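Local coordinates for protein tyrosine aminotransferase (Leishmania infantum, PDB 4IX8) that probably transfers the amino group of L-tyrosine to 2-oxoglutarate with the help of pyridoxal 5'-phosphate, as in its aminotransferase family, at residues F374-L379 / F416-V421; K388-F393 / G412-L417. All blocks are in the same frame, centred on the assembly; numbering follows the deposited sequence.

Contact 1 (F374-L379 / F416-V421); sequences FVMLKL and FLRATV
Strands 374-379 and 416-420 run antiparallel, their axes 4.4 Å apart at closest approach, and four backbone hydrogen bonds join the pairs Val375-Ala419 and Leu377-Leu417; the straightest is Leu377 N to Leu417 O, at 173°. On the face carrying Phe374, Met376, Arg418 and Phe416, the guanidinium of Arg418 lies almost flat over the ring of Phe374. Phe374 CE1 sits 3.4 Å from Arg418 CZ, and the two planes are only 18° apart. A bend at chi3 (69°) in an otherwise extended Arg418 chain turns the group over the ring, while NH1 and NH2 bond to Asn221 OD1 and Ser73 O, which fix its rotation. Further along, Met376 bends at chi2 and chi3, which brings its CE to 3.5 Å from Phe416 CB. Lys378, stretched from CB to CD, runs beside the Phe416 ring, with Lys378 CB 3.4 Å from Phe416 CE2. Val375, Leu377, Leu417 and Ala419 make the other face apolar; Val375 CG1 meets Ala419 CB at 3.8 Å. From the strand's end Leu379 packs its CD2 on Leu417 CD1 at 3.9 Å. This is a regular antiparallel pair inside the smaller mixed sheet of this pyridoxal-phosphate-dependent aminotransferase, with the Arg418 guanidinium, laid over the Phe374 ring, facing the loop of Asn221 and Pro222.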
loop_
_atom_site.group_PDB
_atom_site.type_symbol
_atom_site.label_atom_id
_atom_site.label_comp_id
_atom_site.label_asym_id
_atom_site.label_seq_id
_atom_site.Cartn_x
_atom_site.Cartn_y
_atom_site.Cartn_z
ATOM N N PHE A 374 -20.137 3.487 13.217
ATOM C CA PHE A 374 -19.766 4.591 14.094
ATOM C C PHE A 374 -20.940 5.475 14.438
ATOM O O PHE A 374 -21.923 5.532 13.712
ATOM C CB PHE A 374 -18.697 5.452 13.430
ATOM C CG PHE A 374 -17.518 4.667 12.899
ATOM C CD1 PHE A 374 -16.498 4.263 13.746
ATOM C CD2 PHE A 374 -17.446 4.320 11.570
ATOM C CE1 PHE A 374 -15.442 3.555 13.264
ATOM C CE2 PHE A 374 -16.368 3.617 11.088
ATOM C CZ PHE A 374 -15.373 3.246 11.931
ATOM N N VAL A 375 -20.809 6.194 15.537
ATOM C CA VAL A 375 -21.775 7.196 15.877
ATOM C C VAL A 375 -21.030 8.470 16.245
ATOM O O VAL A 375 -19.881 8.413 16.691
ATOM C CB VAL A 375 -22.691 6.688 17.019
ATOM C CG1 VAL A 375 -21.958 6.639 18.353
ATOM C CG2 VAL A 375 -23.921 7.529 17.101
ATOM N N MET A 376 -21.647 9.616 15.967
ATOM C CA MET A 376 -21.097 10.902 16.354
ATOM C C MET A 376 -21.959 11.524 17.452
ATOM O O MET A 376 -23.140 11.822 17.248
ATOM C CB MET A 376 -21.012 11.832 15.154
ATOM C CG MET A 376 -19.832 11.570 14.246
ATOM S SD MET A 376 -18.237 11.998 14.982
ATOM C CE MET A 376 -18.048 13.682 14.395
ATOM N N LEU A 377 -21.330 11.768 18.594
ATOM C CA LEU A 377 -21.990 12.306 19.774
ATOM C C LEU A 377 -21.760 13.789 19.775
ATOM O O LEU A 377 -20.614 14.219 19.743
ATOM C CB LEU A 377 -21.424 11.696 21.037
ATOM C CG LEU A 377 -21.413 10.174 20.985
ATOM C CD1 LEU A 377 -20.740 9.666 22.243
ATOM C CD2 LEU A 377 -22.872 9.605 20.852
ATOM N N LYS A 378 -22.834 14.567 19.799
ATOM C CA LYS A 378 -22.686 16.009 19.790
ATOM C C LYS A 378 -22.693 16.547 21.204
ATOM O O LYS A 378 -23.571 16.194 21.994
ATOM C CB LYS A 378 -23.784 16.657 18.984
ATOM C CG LYS A 378 -23.634 18.140 18.908
ATOM C CD LYS A 378 -24.686 18.703 17.955
ATOM C CE LYS A 378 -24.935 20.202 18.185
ATOM N NZ LYS A 378 -23.642 20.952 18.258
ATOM N N LEU A 379 -21.719 17.394 21.528
ATOM C CA LEU A 379 -21.594 17.924 22.883
ATOM C C LEU A 379 -22.232 19.277 23.076
ATOM O O LEU A 379 -21.883 20.218 22.371
ATOM C CB LEU A 379 -20.126 18.029 23.269
ATOM C CG LEU A 379 -19.348 16.714 23.193
ATOM C CD1 LEU A 379 -17.904 17.002 23.531
ATOM C CD2 LEU A 379 -19.981 15.701 24.161
ATOM N N PHE A 416 -17.690 17.333 18.788
ATOM C CA PHE A 416 -18.267 15.994 18.717
ATOM C C PHE A 416 -17.343 14.932 19.218
ATOM O O PHE A 416 -16.162 15.189 19.464
ATOM C CB PHE A 416 -18.642 15.639 17.288
ATOM C CG PHE A 416 -19.709 16.525 16.700
ATOM C CD1 PHE A 416 -19.399 17.783 16.222
ATOM C CD2 PHE A 416 -21.027 16.100 16.645
ATOM C CE1 PHE A 416 -20.380 18.619 15.709
ATOM C CE2 PHE A 416 -22.006 16.914 16.100
ATOM C CZ PHE A 416 -21.666 18.184 15.632
ATOM N N LEU A 417 -17.884 13.717 19.300
ATOM C CA LEU A 417 -17.104 12.543 19.661
ATOM C C LEU A 417 -17.490 11.366 18.784
ATOM O O LEU A 417 -18.682 11.106 18.585
ATOM C CB LEU A 417 -17.332 12.162 21.112
ATOM C CG LEU A 417 -17.004 13.210 22.167
ATOM C CD1 LEU A 417 -17.565 12.728 23.466
ATOM C CD2 LEU A 417 -15.498 13.407 22.266
ATOM N N ARG A 418 -16.492 10.654 18.271
ATOM C CA ARG A 418 -16.750 9.446 17.519
ATOM C C ARG A 418 -16.667 8.264 18.453
ATOM O O ARG A 418 -15.688 8.111 19.157
ATOM C CB ARG A 418 -15.752 9.226 16.348
ATOM C CG ARG A 418 -16.333 8.240 15.338
ATOM C CD ARG A 418 -15.363 7.733 14.334
ATOM N NE ARG A 418 -14.355 6.862 14.922
ATOM C CZ ARG A 418 -13.455 6.196 14.202
ATOM N NH1 ARG A 418 -13.424 6.306 12.870
ATOM N NH2 ARG A 418 -12.594 5.414 14.807
ATOM N N ALA A 419 -17.699 7.429 18.426
ATOM C CA ALA A 419 -17.741 6.214 19.213
ATOM C C ALA A 419 -18.108 5.077 18.290
ATOM O O ALA A 419 -18.858 5.241 17.311
ATOM C CB ALA A 419 -18.733 6.329 20.336
ATOM N N THR A 420 -17.552 3.927 18.605
ATOM C CA THR A 420 -17.704 2.739 17.801
ATOM C C THR A 420 -18.895 1.917 18.237
ATOM O O THR A 420 -19.129 1.732 19.417
ATOM C CB THR A 420 -16.417 1.913 17.887
ATOM O OG1 THR A 420 -15.432 2.536 17.028
ATOM C CG2 THR A 420 -16.636 0.504 17.450
ATOM N N VAL A 421 -19.624 1.396 17.260
ATOM C CA VAL A 421 -20.848 0.604 17.505
ATOM C C VAL A 421 -20.635 -0.942 17.394
ATOM O O VAL A 421 -21.543 -1.738 17.644
ATOM C CB VAL A 421 -21.956 1.126 16.547
ATOM C CG1 VAL A 421 -23.136 0.235 16.464
ATOM C CG2 VAL A 421 -22.400 2.515 17.012
#

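Contact 2 (K388-F393 / G412-L417); sequences KSDMEF and GMSGFL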
loop_
_atom_site.group_PDB
_atom_site.type_symbol
_atom_site.label_atom_id
_atom_site.label_comp_id
_atom_site.label_asym_id
_atom_site.label_seq_id
_atom_site.Cartn_x
_atom_site.Cartn_y
_atom_site.Cartn_z
ATOM N N LYS A 388 -14.111 22.638 28.003
ATOM C CA LYS A 388 -14.169 23.675 26.970
ATOM C C LYS A 388 -14.331 23.091 25.578
ATOM O O LYS A 388 -14.987 23.694 24.739
ATOM C CB LYS A 388 -12.912 24.558 27.005
ATOM N N SER A 389 -13.745 21.922 25.334
ATOM C CA SER A 389 -13.697 21.363 23.987
ATOM C C SER A 389 -13.943 19.866 23.927
ATOM O O SER A 389 -13.763 19.155 24.910
ATOM C CB SER A 389 -12.331 21.641 23.352
ATOM O OG SER A 389 -11.320 21.082 24.170
ATOM N N ASP A 390 -14.292 19.393 22.732
ATOM C CA ASP A 390 -14.401 17.975 22.488
ATOM C C ASP A 390 -13.095 17.270 22.886
ATOM O O ASP A 390 -13.109 16.138 23.391
ATOM C CB ASP A 390 -14.766 17.700 21.026
ATOM C CG ASP A 390 -13.738 18.203 20.055
ATOM O OD1 ASP A 390 -13.222 19.328 20.230
ATOM O OD2 ASP A 390 -13.443 17.456 19.101
ATOM N N MET A 391 -11.972 17.956 22.705
ATOM C CA MET A 391 -10.682 17.374 23.061
ATOM C C MET A 391 -10.571 17.231 24.568
ATOM O O MET A 391 -10.136 16.192 25.073
ATOM C CB MET A 391 -9.530 18.249 22.532
ATOM C CG MET A 391 -8.136 17.713 22.847
ATOM S SD MET A 391 -7.713 16.180 21.966
ATOM C CE MET A 391 -7.842 16.707 20.271
ATOM N N GLU A 392 -11.000 18.262 25.283
ATOM C CA GLU A 392 -10.861 18.276 26.727
ATOM C C GLU A 392 -11.781 17.216 27.327
ATOM O O GLU A 392 -11.486 16.606 28.371
ATOM C CB GLU A 392 -11.168 19.663 27.300
ATOM C CG GLU A 392 -10.779 19.786 28.790
ATOM C CD GLU A 392 -10.902 21.198 29.364
ATOM O OE1 GLU A 392 -11.497 22.080 28.692
ATOM O OE2 GLU A 392 -10.398 21.411 30.497
ATOM N N PHE A 393 -12.919 17.019 26.674
ATOM C CA PHE A 393 -13.855 15.977 27.077
ATOM C C PHE A 393 -13.233 14.583 26.924
ATOM O O PHE A 393 -13.402 13.712 27.793
ATOM C CB PHE A 393 -15.112 16.076 26.229
ATOM C CG PHE A 393 -16.241 15.242 26.714
ATOM C CD1 PHE A 393 -16.215 13.860 26.571
ATOM C CD2 PHE A 393 -17.341 15.834 27.284
ATOM C CE1 PHE A 393 -17.264 13.091 27.016
ATOM C CE2 PHE A 393 -18.392 15.083 27.737
ATOM C CZ PHE A 393 -18.364 13.709 27.602
ATOM N N GLY A 412 -12.164 16.721 11.430
ATOM C CA GLY A 412 -12.502 18.007 10.830
ATOM C C GLY A 412 -13.716 18.733 11.397
ATOM O O GLY A 412 -14.145 19.755 10.835
ATOM N N MET A 413 -14.264 18.267 12.525
ATOM C CA MET A 413 -15.395 18.984 13.124
ATOM C C MET A 413 -15.409 18.844 14.637
ATOM O O MET A 413 -15.746 17.797 15.177
ATOM C CB MET A 413 -16.729 18.516 12.554
ATOM C CG MET A 413 -17.849 19.376 13.046
ATOM S SD MET A 413 -19.437 19.119 12.219
ATOM C CE MET A 413 -19.170 19.893 10.631
ATOM N N SER A 414 -14.983 19.923 15.285
ATOM C CA SER A 414 -14.956 20.083 16.709
ATOM C C SER A 414 -16.349 20.053 17.269
ATOM O O SER A 414 -17.306 20.352 16.568
ATOM C CB SER A 414 -14.273 21.414 17.101
ATOM O OG SER A 414 -12.858 21.210 17.155
ATOM N N GLY A 415 -16.441 19.687 18.548
ATOM C CA GLY A 415 -17.690 19.717 19.268
ATOM C C GLY A 415 -18.386 18.365 19.275
ATOM O O GLY A 415 -19.516 18.247 19.799
ATOM N N PHE A 416 -17.690 17.333 18.788
ATOM C CA PHE A 416 -18.267 15.994 18.717
ATOM C C PHE A 416 -17.343 14.932 19.218
ATOM O O PHE A 416 -16.162 15.189 19.464
ATOM C CB PHE A 416 -18.642 15.639 17.288
ATOM C CG PHE A 416 -19.709 16.525 16.700
ATOM C CD1 PHE A 416 -19.399 17.783 16.222
ATOM C CD2 PHE A 416 -21.027 16.100 16.645
ATOM C CE1 PHE A 416 -20.380 18.619 15.709
ATOM C CE2 PHE A 416 -22.006 16.914 16.100
ATOM C CZ PHE A 416 -21.666 18.184 15.632
ATOM N N LEU A 417 -17.884 13.717 19.300
ATOM C CA LEU A 417 -17.104 12.543 19.661
ATOM C C LEU A 417 -17.490 11.366 18.784
ATOM O O LEU A 417 -18.682 11.106 18.585
ATOM C CB LEU A 417 -17.332 12.162 21.112
ATOM C CG LEU A 417 -17.004 13.210 22.167
ATOM C CD1 LEU A 417 -17.565 12.728 23.466
ATOM C CD2 LEU A 417 -15.498 13.407 22.266
#
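The first turn of helix 390-401 comes up against the loop that leads into strand 416-420, and the backbones are nearest at Asp390 and Gly415, whose CA atoms lie 4.9 Å apart. Asp390 reaches across to the loop. Its CB sits 3.3 Å from Phe416 O, and the carboxylate carbon CG is 3.4 Å from Gly415 N, a close approach without a hydrogen bond. A chi1 of 61° tucks Asp390 CG over its own backbone and presents the carboxylate to the loop; there OD1 lies 3.6 Å from Ser414 OG. A bond that holds this carboxylate goes to a third segment: OD2 accepts from Glu409 N. One turn further along the helix, Phe393 meets Leu417, the two side chains crossing at about a right angle, with Phe393 CD1 3.6 Å from Leu417 CD1. The second branch of that leucine, CD2, rests 3.8 Å from Asp390 O. Ser389 is the N-cap, its OG accepting from Glu392 N at 3.0 Å, while Phe438 packs edge-to-face with Phe393. The two segments are thus joined without a hydrogen bond between them: polar groups lie near one another at Ser414, Gly415 and Phe416 O, Phe393 and Leu417 supply the apolar packing, and the buried carboxylate accepts a hydrogen bond from Glu409 N, which would probably favour its negative charge.

In the fold
Contacts 1 and 2 meet at the beginning of strand 416-420 and share Phe416 and Leu417, their centres about 10 Å apart. Contact 1 ties that strand to its sheet neighbour 374-379, whereas contact 2 lays the helix that follows 374-379 in the chain against the loop that precedes strand 416-420. Leu379 bridges the two: its N is 2.9 Å from Gly415 O, a probable hydrogen bond, and its CD1 packs 3.8 Å from Asp390 CA. The side chains of Leu379 and Leu417 thus lie between sheet and helix. Neither pair of segments contains Lys282, the predicted attachment site for pyridoxal phosphate.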